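PDB 4ZXO: glycosyl hydrolase family 26 from Bacteroides ovatus, which is a beta-mannanase that probably hydrolyses internal beta-1,4-mannosidic bonds in galactomannan, as part of the breakdown of this polysaccharide by the bacterium. Local coordinates for residues 279-283 / 284-288; 313-316 / 317-320; 323-326 / 327-331. All coordinates share one frame; numbering follows the deposited sequence.

Contact 1 (279-283 / 284-288); sequences SLWWT and GTLLP
W281 O takes two backbone N-H groups from the turn after it. T285 N lies 2.9 Å from W281 O and comes in from above the carbonyl plane. L286 N, 3.0 Å from W281 O, approaches almost head-on, with a C=O...N angle of 167°. The second bond makes a wider, pi-type turn at 284-286. At the N-cap, L280 O accepts G284 N at 2.8 Å and a weaker bond from a water. The same water sits 2.7 Å from T285 OG1, which also bonds R241. W282 O is taken by L287 N. T283 OG1 bonds D323. P288 has no N-H to give, and the helix kinks there; its CD rests 3.2 Å from T283 O. This is the start of helix 281-290, the helix between parallel strands 266-271 and 295-300 in the TIM barrel of the family. The indole of W281, with CG anti to the backbone N (chi1 -169°), slants forward toward the next turn. L286 CB sits over one face of its six-membered ring in a CH-pi contact, 4.1 Å from the centroid. T285 CG2 meets NE1, whose hydrogen goes to Q238. With an alanine at W281 the indole is gone, which would probably leave Q238 without this donor and L286 without the ring it packs on. W282 NE1 donates to S320 OG, and W282 CE3 touches L286 CD2.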
ATOM      1  N   SER A 279       0.002  11.002 -22.868  1.00 17.38           N
ATOM      2  CA  SER A 279      -0.955  10.043 -23.396  1.00 18.47           C
ATOM      3  C   SER A 279      -0.336   8.628 -23.540  1.00 17.63           C
ATOM      4  O   SER A 279      -1.085   7.617 -23.713  1.00 19.07           O
ATOM      5  CB  SER A 279      -1.486  10.539 -24.719  1.00 20.53           C
ATOM      6  OG  SER A 279      -0.481  10.497 -25.716  1.00 22.62           O
ATOM      7  N   LEU A 280       0.999   8.548 -23.451  1.00 16.46           N
ATOM      8  CA  LEU A 280       1.724   7.271 -23.584  1.00 17.61           C
ATOM      9  C   LEU A 280       2.451   6.918 -22.306  1.00 16.00           C
ATOM     10  O   LEU A 280       3.449   6.208 -22.345  1.00 16.96           O
ATOM     11  CB  LEU A 280       2.739   7.330 -24.725  1.00 20.16           C
ATOM     12  CG  LEU A 280       2.150   7.559 -26.122  1.00 21.87           C
ATOM     13  CD1 LEU A 280       3.245   7.661 -27.145  1.00 23.09           C
ATOM     14  CD2 LEU A 280       1.228   6.409 -26.471  1.00 22.35           C
ATOM     15  N   TRP A 281       1.952   7.400 -21.170  1.00 14.02           N
ATOM     16  CA  TRP A 281       2.721   7.208 -19.919  1.00 13.37           C
ATOM     17  C   TRP A 281       2.895   5.754 -19.551  1.00 12.46           C
ATOM     18  O   TRP A 281       3.975   5.342 -19.117  1.00 12.62           O
ATOM     19  CB  TRP A 281       2.075   7.921 -18.728  1.00 13.07           C
ATOM     20  CG  TRP A 281       2.974   7.951 -17.524  1.00 12.60           C
ATOM     21  CD1 TRP A 281       4.106   8.698 -17.380  1.00 13.12           C
ATOM     22  CD2 TRP A 281       2.817   7.220 -16.318  1.00 12.14           C
ATOM     23  NE1 TRP A 281       4.676   8.467 -16.170  1.00 13.69           N
ATOM     24  CE2 TRP A 281       3.906   7.560 -15.484  1.00 12.27           C
ATOM     25  CE3 TRP A 281       1.878   6.280 -15.864  1.00 12.15           C
ATOM     26  CZ2 TRP A 281       4.085   7.008 -14.209  1.00 12.88           C
ATOM     27  CZ3 TRP A 281       2.047   5.728 -14.548  1.00 12.03           C
ATOM     28  CH2 TRP A 281       3.147   6.123 -13.746  1.00 13.25           C
ATOM     29  N   TRP A 282       1.835   4.973 -19.728  1.00 12.17           N
ATOM     30  CA  TRP A 282       1.813   3.585 -19.229  1.00 10.98           C
ATOM     31  C   TRP A 282       2.809   2.685 -19.962  1.00 12.68           C
ATOM     32  O   TRP A 282       3.607   1.989 -19.316  1.00 12.39           O
ATOM     33  CB  TRP A 282       0.388   3.013 -19.357  1.00 10.84           C
ATOM     34  CG  TRP A 282      -0.588   3.857 -18.622  1.00 10.99           C
ATOM     35  CD1 TRP A 282      -1.393   4.837 -19.141  1.00 11.96           C
ATOM     36  CD2 TRP A 282      -0.773   3.896 -17.209  1.00 10.51           C
ATOM     37  NE1 TRP A 282      -2.086   5.477 -18.125  1.00 12.02           N
ATOM     38  CE2 TRP A 282      -1.756   4.885 -16.930  1.00 11.16           C
ATOM     39  CE3 TRP A 282      -0.254   3.146 -16.158  1.00 10.06           C
ATOM     40  CZ2 TRP A 282      -2.165   5.198 -15.638  1.00 11.15           C
ATOM     41  CZ3 TRP A 282      -0.683   3.431 -14.867  1.00 10.38           C
ATOM     42  CH2 TRP A 282      -1.633   4.463 -14.624  1.00 10.90           C
ATOM     43  N   THR A 283       2.767   2.685 -21.305  1.00 13.56           N
ATOM     44  CA  THR A 283       3.714   1.854 -22.051  1.00 14.31           C
ATOM     45  C   THR A 283       4.997   2.548 -22.355  1.00 14.57           C
ATOM     46  O   THR A 283       6.012   1.902 -22.624  1.00 15.22           O
ATOM     47  CB  THR A 283       3.153   1.351 -23.413  1.00 15.28           C
ATOM     48  OG1 THR A 283       2.873   2.469 -24.289  1.00 17.93           O
ATOM     49  CG2 THR A 283       1.878   0.548 -23.161  1.00 15.69           C
ATOM     50  N   GLY A 284       4.978   3.867 -22.320  1.00 14.71           N
ATOM     51  CA  GLY A 284       6.167   4.584 -22.727  1.00 15.18           C
ATOM     52  C   GLY A 284       7.091   4.987 -21.608  1.00 15.93           C
ATOM     53  O   GLY A 284       8.251   5.260 -21.841  1.00 17.16           O
ATOM     54  N   THR A 285       6.567   5.060 -20.397  1.00 13.95           N
ATOM     55  CA  THR A 285       7.394   5.418 -19.224  1.00 12.45           C
ATOM     56  C   THR A 285       7.343   4.341 -18.139  1.00 11.38           C
ATOM     57  O   THR A 285       8.370   3.811 -17.757  1.00 13.78           O
ATOM     58  CB  THR A 285       6.946   6.762 -18.649  1.00 13.48           C
ATOM     59  OG1 THR A 285       7.126   7.755 -19.659  1.00 14.35           O
ATOM     60  CG2 THR A 285       7.794   7.182 -17.473  1.00 13.31           C
ATOM     61  N   LEU A 286       6.156   4.004 -17.643  1.00 10.93           N
ATOM     62  CA  LEU A 286       6.101   3.094 -16.497  1.00 10.57           C
ATOM     63  C   LEU A 286       6.552   1.657 -16.831  1.00 11.79           C
ATOM     64  O   LEU A 286       7.426   1.066 -16.153  1.00 11.99           O
ATOM     65  CB  LEU A 286       4.679   3.055 -15.951  1.00 10.31           C
ATOM     66  CG  LEU A 286       4.502   2.164 -14.726  1.00  9.97           C
ATOM     67  CD1 LEU A 286       5.246   2.613 -13.482  1.00  9.83           C
ATOM     68  CD2 LEU A 286       3.030   1.971 -14.335  1.00 11.07           C
ATOM     69  N   LEU A 287       5.939   1.065 -17.844  1.00 11.35           N
ATOM     70  CA  LEU A 287       6.211  -0.363 -18.147  1.00 12.83           C
ATOM     71  C   LEU A 287       7.672  -0.639 -18.457  1.00 12.83           C
ATOM     72  O   LEU A 287       8.233  -1.594 -17.925  1.00 12.97           O
ATOM     73  CB  LEU A 287       5.319  -0.819 -19.289  1.00 14.33           C
ATOM     74  CG  LEU A 287       5.395  -2.339 -19.593  1.00 15.49           C
ATOM     75  CD1 LEU A 287       5.059  -3.233 -18.361  1.00 15.08           C
ATOM     76  CD2 LEU A 287       4.476  -2.714 -20.758  1.00 16.52           C
ATOM     77  N   PRO A 288       8.327   0.213 -19.257  1.00 13.92           N
ATOM     78  CA  PRO A 288       9.740  -0.143 -19.533  1.00 14.68           C
ATOM     79  C   PRO A 288      10.631  -0.117 -18.316  1.00 14.29           C
ATOM     80  O   PRO A 288      11.636  -0.830 -18.307  1.00 15.98           O
ATOM     81  CB  PRO A 288      10.212   0.923 -20.525  1.00 15.92           C
ATOM     82  CG  PRO A 288       8.932   1.390 -21.219  1.00 15.40           C
ATOM     83  CD  PRO A 288       7.838   1.317 -20.118  1.00 14.33           C
TER
HETATM   84  O   HOH W   1       5.630   8.072 -21.892  1.00 16.87           O

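Contact 2 (313-316 / 317-320); sequences APYP and GQVS
Y315 and Q318 meet at about a right angle, with the glutamine chain laid over the phenol ring. Q318 CB stands almost straight above the middle of the ring, 3.8 Å from the Y315 centroid. This is a CH-pi contact. Q318 CG lies over the same face nearer the hydroxyl end, 3.6 Å from Y315 CE2. The ring is brought here by chi1 of 52°, which sets CG between the backbone N and the carbonyl carbon. The Q318 chain then bends at chi2, and its amide plane ends up 62° from the ring plane. The two residues are the ends of a type II beta turn, Y315 to Q318, closed by Q318 N to Y315 O at 3.0 Å. G317 holds the third position. Its phi of 93° would press a CB against P316 O, so the turn calls for glycine here. The turn lies in the loop between strand 295-300 and helix 321-328 of the TIM barrel. The bend at chi2 carries Q318 OE1 forward to the start of that helix. There it accepts two bonds from S320, which stands at the N-cap position, though its side chain makes no capping bond. S320 OG is 2.7 Å from Q318 OE1, and S320 N is 2.8 Å from Q318 OE1, from above the amide plane. NE2 of Q318 bonds I276 O and the Y311 hydroxyl. P314 lies beside this pair, with its CB 3.9 Å from S320 OG. Y311 also meets the Y315 ring edge-to-face.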
ATOM      1  N   ALA A 313      -5.046   6.943 -12.023  1.00 11.64           N
ATOM      2  CA  ALA A 313      -5.475   5.926 -13.002  1.00 11.61           C
ATOM      3  C   ALA A 313      -6.305   6.623 -14.055  1.00 12.23           C
ATOM      4  O   ALA A 313      -6.863   7.675 -13.776  1.00 12.35           O
ATOM      5  CB  ALA A 313      -6.286   4.803 -12.304  1.00 11.89           C
ATOM      6  N   PRO A 314      -6.364   6.073 -15.275  1.00 13.23           N
ATOM      7  CA  PRO A 314      -7.238   6.721 -16.227  1.00 13.51           C
ATOM      8  C   PRO A 314      -8.711   6.519 -15.891  1.00 14.42           C
ATOM      9  O   PRO A 314      -9.074   5.754 -14.970  1.00 14.29           O
ATOM     10  CB  PRO A 314      -6.884   6.033 -17.553  1.00 15.92           C
ATOM     11  CG  PRO A 314      -6.413   4.699 -17.183  1.00 17.27           C
ATOM     12  CD  PRO A 314      -5.777   4.814 -15.805  1.00 14.55           C
ATOM     13  N   TYR A 315      -9.544   7.172 -16.693  1.00 14.57           N
ATOM     14  CA  TYR A 315     -10.984   6.960 -16.674  1.00 14.75           C
ATOM     15  C   TYR A 315     -11.416   7.111 -18.123  1.00 15.83           C
ATOM     16  O   TYR A 315     -10.630   7.612 -18.936  1.00 16.66           O
ATOM     17  CB  TYR A 315     -11.687   7.965 -15.760  1.00 16.75           C
ATOM     18  CG  TYR A 315     -11.343   9.407 -16.029  1.00 19.26           C
ATOM     19  CD1 TYR A 315     -12.042  10.146 -16.983  1.00 21.46           C
ATOM     20  CD2 TYR A 315     -10.327  10.022 -15.342  1.00 20.17           C
ATOM     21  CE1 TYR A 315     -11.726  11.452 -17.216  1.00 22.74           C
ATOM     22  CE2 TYR A 315     -10.014  11.338 -15.563  1.00 21.19           C
ATOM     23  CZ  TYR A 315     -10.708  12.042 -16.491  1.00 23.31           C
ATOM     24  OH  TYR A 315     -10.386  13.367 -16.689  1.00 25.41           O
ATOM     25  N   PRO A 316     -12.655   6.738 -18.449  1.00 17.70           N
ATOM     26  CA  PRO A 316     -13.027   6.825 -19.863  1.00 19.21           C
ATOM     27  C   PRO A 316     -12.890   8.232 -20.502  1.00 20.58           C
ATOM     28  O   PRO A 316     -13.385   9.243 -19.970  1.00 20.67           O
ATOM     29  CB  PRO A 316     -14.505   6.365 -19.838  1.00 19.94           C
ATOM     30  CG  PRO A 316     -14.526   5.361 -18.694  1.00 20.05           C
ATOM     31  CD  PRO A 316     -13.672   6.024 -17.641  1.00 18.93           C
ATOM     32  N   GLY A 317     -12.178   8.306 -21.633  1.00 20.99           N
ATOM     33  CA  GLY A 317     -11.989   9.580 -22.305  1.00 21.03           C
ATOM     34  C   GLY A 317     -10.708  10.293 -21.881  1.00 21.40           C
ATOM     35  O   GLY A 317     -10.266  11.238 -22.524  1.00 22.29           O
ATOM     36  N   GLN A 318     -10.083   9.831 -20.805  1.00 20.10           N
ATOM     37  CA  GLN A 318      -8.862  10.479 -20.329  1.00 18.85           C
ATOM     38  C   GLN A 318      -7.768  10.241 -21.357  1.00 17.74           C
ATOM     39  O   GLN A 318      -7.763   9.180 -22.006  1.00 17.62           O
ATOM     40  CB  GLN A 318      -8.479   9.939 -18.941  1.00 16.80           C
ATOM     41  CG  GLN A 318      -7.545  10.881 -18.124  1.00 14.99           C
ATOM     42  CD  GLN A 318      -6.072  10.677 -18.468  1.00 15.31           C
ATOM     43  OE1 GLN A 318      -5.681   9.563 -18.873  1.00 16.41           O
ATOM     44  NE2 GLN A 318      -5.233  11.727 -18.276  1.00 15.33           N
ATOM     45  N   VAL A 319      -6.857  11.211 -21.531  1.00 17.57           N
ATOM     46  CA  VAL A 319      -5.929  11.154 -22.666  1.00 18.54           C
ATOM     47  C   VAL A 319      -5.034   9.938 -22.672  1.00 18.82           C
ATOM     48  O   VAL A 319      -4.623   9.508 -23.754  1.00 20.65           O
ATOM     49  CB  VAL A 319      -5.041  12.430 -22.782  1.00 19.69           C
ATOM     50  CG1 VAL A 319      -5.915  13.687 -23.076  1.00 21.28           C
ATOM     51  CG2 VAL A 319      -4.131  12.631 -21.585  1.00 20.01           C
ATOM     52  N   SER A 320      -4.774   9.330 -21.500  1.00 18.04           N
ATOM     53  CA  SER A 320      -3.893   8.157 -21.467  1.00 16.55           C
ATOM     54  C   SER A 320      -4.664   6.848 -21.493  1.00 16.58           C
ATOM     55  O   SER A 320      -4.057   5.797 -21.404  1.00 16.15           O
ATOM     56  CB  SER A 320      -2.977   8.153 -20.229  1.00 15.78           C
ATOM     57  OG  SER A 320      -3.663   7.789 -19.011  1.00 14.88           O
TER

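Contact 3 (323-326 / 327-331); sequences DFVK and FSRSP. With K (potassium ion), chain B.
F324 and F327 both hold CG anti to the backbone N (chi1 -179° and 166°), and this swings their rings together on one flank of the helix. F324 CE1 comes within 3.9 Å of F327 CD2. The ring planes are 31° apart and the pair is oblique. W282 from helix 281-290 meets both rings, edge-to-face with F324. S328 turns OG between its backbone N and carbonyl carbon, back toward the preceding turn. There S328 OG donates to V325 O at 2.6 Å. V325 O also receives a weak bond from R329 N, which shares a second weak bond with K326 O. The R329 chain is extended from CG to NE and runs alongside V325. V325 CG1 sits over the centre of one guanidinium face, 3.3 Å from R329 CZ. F327 N to D323 O and S328 N to F324 O are regular alpha-helical bonds. They belong to helix 321-328, which packs against helix 281-290 on the outside of the TIM barrel. From S328 onward the chain offers backbone carbonyls to a potassium ion. S328 O lies 2.6 Å from the potassium, and S330 O lies 2.7 Å from the potassium. I333 O and four waters, one of them at longer range, complete the site. One of these waters also gives a weak bond to R329 O. All the protein ligands are backbone carbonyls, so the ion probably offsets the mutual repulsion of partly negative oxygens gathered where the helix gives way to loop, and is likely to fix the chain's path there.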
ATOM      1  N   ASP A 323      -3.764   4.019 -24.046  1.00 16.01           N
ATOM      2  CA  ASP A 323      -2.446   3.450 -23.771  1.00 14.71           C
ATOM      3  C   ASP A 323      -2.490   2.568 -22.512  1.00 14.03           C
ATOM      4  O   ASP A 323      -1.752   1.585 -22.418  1.00 15.28           O
ATOM      5  CB  ASP A 323      -1.402   4.566 -23.591  1.00 15.80           C
ATOM      6  CG  ASP A 323      -0.006   4.019 -23.430  1.00 15.73           C
ATOM      7  OD1 ASP A 323       0.491   3.414 -24.393  1.00 15.88           O
ATOM      8  OD2 ASP A 323       0.602   4.229 -22.351  1.00 15.81           O
ATOM      9  N   PHE A 324      -3.308   2.943 -21.521  1.00 13.19           N
ATOM     10  CA  PHE A 324      -3.509   2.087 -20.367  1.00 12.71           C
ATOM     11  C   PHE A 324      -4.090   0.732 -20.801  1.00 13.17           C
ATOM     12  O   PHE A 324      -3.737  -0.308 -20.241  1.00 12.86           O
ATOM     13  CB  PHE A 324      -4.441   2.760 -19.366  1.00 12.90           C
ATOM     14  CG  PHE A 324      -4.667   1.938 -18.134  1.00 12.94           C
ATOM     15  CD1 PHE A 324      -3.681   1.847 -17.153  1.00 12.46           C
ATOM     16  CD2 PHE A 324      -5.829   1.204 -17.983  1.00 14.75           C
ATOM     17  CE1 PHE A 324      -3.882   1.084 -16.012  1.00 13.82           C
ATOM     18  CE2 PHE A 324      -6.031   0.398 -16.845  1.00 15.24           C
ATOM     19  CZ  PHE A 324      -5.048   0.366 -15.844  1.00 14.56           C
ATOM     20  N   VAL A 325      -5.016   0.750 -21.760  1.00 12.85           N
ATOM     21  CA  VAL A 325      -5.548  -0.531 -22.254  1.00 14.02           C
ATOM     22  C   VAL A 325      -4.396  -1.386 -22.814  1.00 15.11           C
ATOM     23  O   VAL A 325      -4.297  -2.558 -22.492  1.00 14.82           O
ATOM     24  CB  VAL A 325      -6.630  -0.346 -23.318  1.00 13.56           C
ATOM     25  CG1 VAL A 325      -6.996  -1.736 -23.942  1.00 14.37           C
ATOM     26  CG2 VAL A 325      -7.901   0.273 -22.671  1.00 13.49           C
ATOM     27  N   LYS A 326      -3.516  -0.780 -23.619  1.00 15.49           N
ATOM     28  CA  LYS A 326      -2.386  -1.501 -24.177  1.00 16.33           C
ATOM     29  C   LYS A 326      -1.453  -2.045 -23.063  1.00 14.83           C
ATOM     30  O   LYS A 326      -0.976  -3.181 -23.110  1.00 15.27           O
ATOM     31  CB  LYS A 326      -1.623  -0.584 -25.135  1.00 20.38           C
ATOM     32  CG  LYS A 326      -0.377  -1.176 -25.771  1.00 25.17           C
ATOM     33  CD  LYS A 326       0.160  -0.230 -26.880  1.00 29.59           C
ATOM     34  CE  LYS A 326       1.680  -0.272 -27.086  1.00 33.23           C
ATOM     35  NZ  LYS A 326       2.161  -1.668 -27.255  1.00 35.66           N
ATOM     36  N   PHE A 327      -1.178  -1.193 -22.085  1.00 13.95           N
ATOM     37  CA  PHE A 327      -0.407  -1.592 -20.900  1.00 12.88           C
ATOM     38  C   PHE A 327      -1.029  -2.783 -20.195  1.00 13.22           C
ATOM     39  O   PHE A 327      -0.339  -3.726 -19.796  1.00 13.32           O
ATOM     40  CB  PHE A 327      -0.342  -0.374 -19.984  1.00 12.91           C
ATOM     41  CG  PHE A 327       0.124  -0.617 -18.568  1.00 13.15           C
ATOM     42  CD1 PHE A 327       1.488  -0.619 -18.242  1.00 13.01           C
ATOM     43  CD2 PHE A 327      -0.812  -0.821 -17.555  1.00 12.70           C
ATOM     44  CE1 PHE A 327       1.908  -0.768 -16.903  1.00 12.43           C
ATOM     45  CE2 PHE A 327      -0.397  -1.013 -16.218  1.00 12.85           C
ATOM     46  CZ  PHE A 327       0.972  -0.983 -15.897  1.00 13.01           C
ATOM     47  N   SER A 328      -2.351  -2.745 -20.065  1.00 14.28           N
ATOM     48  CA  SER A 328      -3.056  -3.792 -19.332  1.00 14.97           C
ATOM     49  C   SER A 328      -2.945  -5.116 -20.052  1.00 15.98           C
ATOM     50  O   SER A 328      -3.005  -6.131 -19.407  1.00 16.34           O
ATOM     51  CB  SER A 328      -4.533  -3.449 -19.109  1.00 14.94           C
ATOM     52  OG  SER A 328      -5.315  -3.610 -20.288  1.00 14.89           O
ATOM     53  N   ARG A 329      -2.720  -5.076 -21.350  1.00 16.10           N
ATOM     54  CA  ARG A 329      -2.607  -6.286 -22.120  1.00 16.25           C
ATOM     55  C   ARG A 329      -1.207  -6.906 -22.070  1.00 15.90           C
ATOM     56  O   ARG A 329      -1.000  -7.993 -22.623  1.00 17.40           O
ATOM     57  CB  ARG A 329      -3.036  -5.956 -23.552  1.00 16.34           C
ATOM     58  CG  ARG A 329      -4.520  -5.708 -23.629  1.00 17.56           C
ATOM     59  CD  ARG A 329      -5.007  -5.278 -24.965  1.00 18.89           C
ATOM     60  NE  ARG A 329      -6.458  -5.142 -24.909  1.00 20.44           N
ATOM     61  CZ  ARG A 329      -7.172  -4.461 -25.793  1.00 23.04           C
ATOM     62  NH1 ARG A 329      -6.563  -3.899 -26.817  1.00 23.24           N
ATOM     63  NH2 ARG A 329      -8.493  -4.368 -25.661  1.00 24.39           N
ATOM     64  N   SER A 330      -0.243  -6.234 -21.446  1.00 15.37           N
ATOM     65  CA  SER A 330       1.084  -6.809 -21.278  1.00 15.31           C
ATOM     66  C   SER A 330       0.971  -8.082 -20.465  1.00 16.50           C
ATOM     67  O   SER A 330       0.240  -8.109 -19.459  1.00 15.55           O
ATOM     68  CB  SER A 330       2.011  -5.836 -20.539  1.00 17.44           C
ATOM     69  OG  SER A 330       3.197  -6.545 -20.176  1.00 19.02           O
ATOM     70  N   PRO A 331       1.706  -9.119 -20.853  1.00 18.39           N
ATOM     71  CA  PRO A 331       1.560 -10.352 -20.081  1.00 19.63           C
ATOM     72  C   PRO A 331       2.217 -10.178 -18.696  1.00 19.77           C
ATOM     73  O   PRO A 331       2.019 -10.965 -17.762  1.00 20.58           O
ATOM     74  CB  PRO A 331       2.268 -11.422 -20.960  1.00 20.96           C
ATOM     75  CG  PRO A 331       3.138 -10.661 -21.923  1.00 21.49           C
ATOM     76  CD  PRO A 331       2.594  -9.243 -22.036  1.00 19.56           C
TER
HETATM   77  K     K B 401      -2.260  -8.425 -18.536  1.00 31.56           K
HETATM   78  O   HOH W   2      -2.336  -9.845 -20.738  1.00 46.14           O
HETATM   79  O   HOH W   3      -4.147 -10.815 -19.230  1.00 22.91           O
HETATM   80  O   HOH W   4      -4.584  -8.639 -17.773  1.00 37.73           O
HETATM   81  O   HOH W   5      -2.106 -11.128 -18.129  1.00 47.88           O

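The three contacts follow in series along the chain, and none nests in or crosses another. Each is local and closes its own turn. Contact 1 opens helix 281-290, after strand 266-271. The chain then passes through strand 295-300 and a long loop. Contact 2 closes a beta turn late in that loop, and contact 3 follows at once on helix 321-328, ending at the potassium site. In space they lie together, with centres 10 to 14 Å apart. Contact 1 reaches contact 2 where W282 packs on P314, and contact 3 where L286 touches F327. P314 packs on F324 between contacts 2 and 3. Two helices and a loop are thus joined.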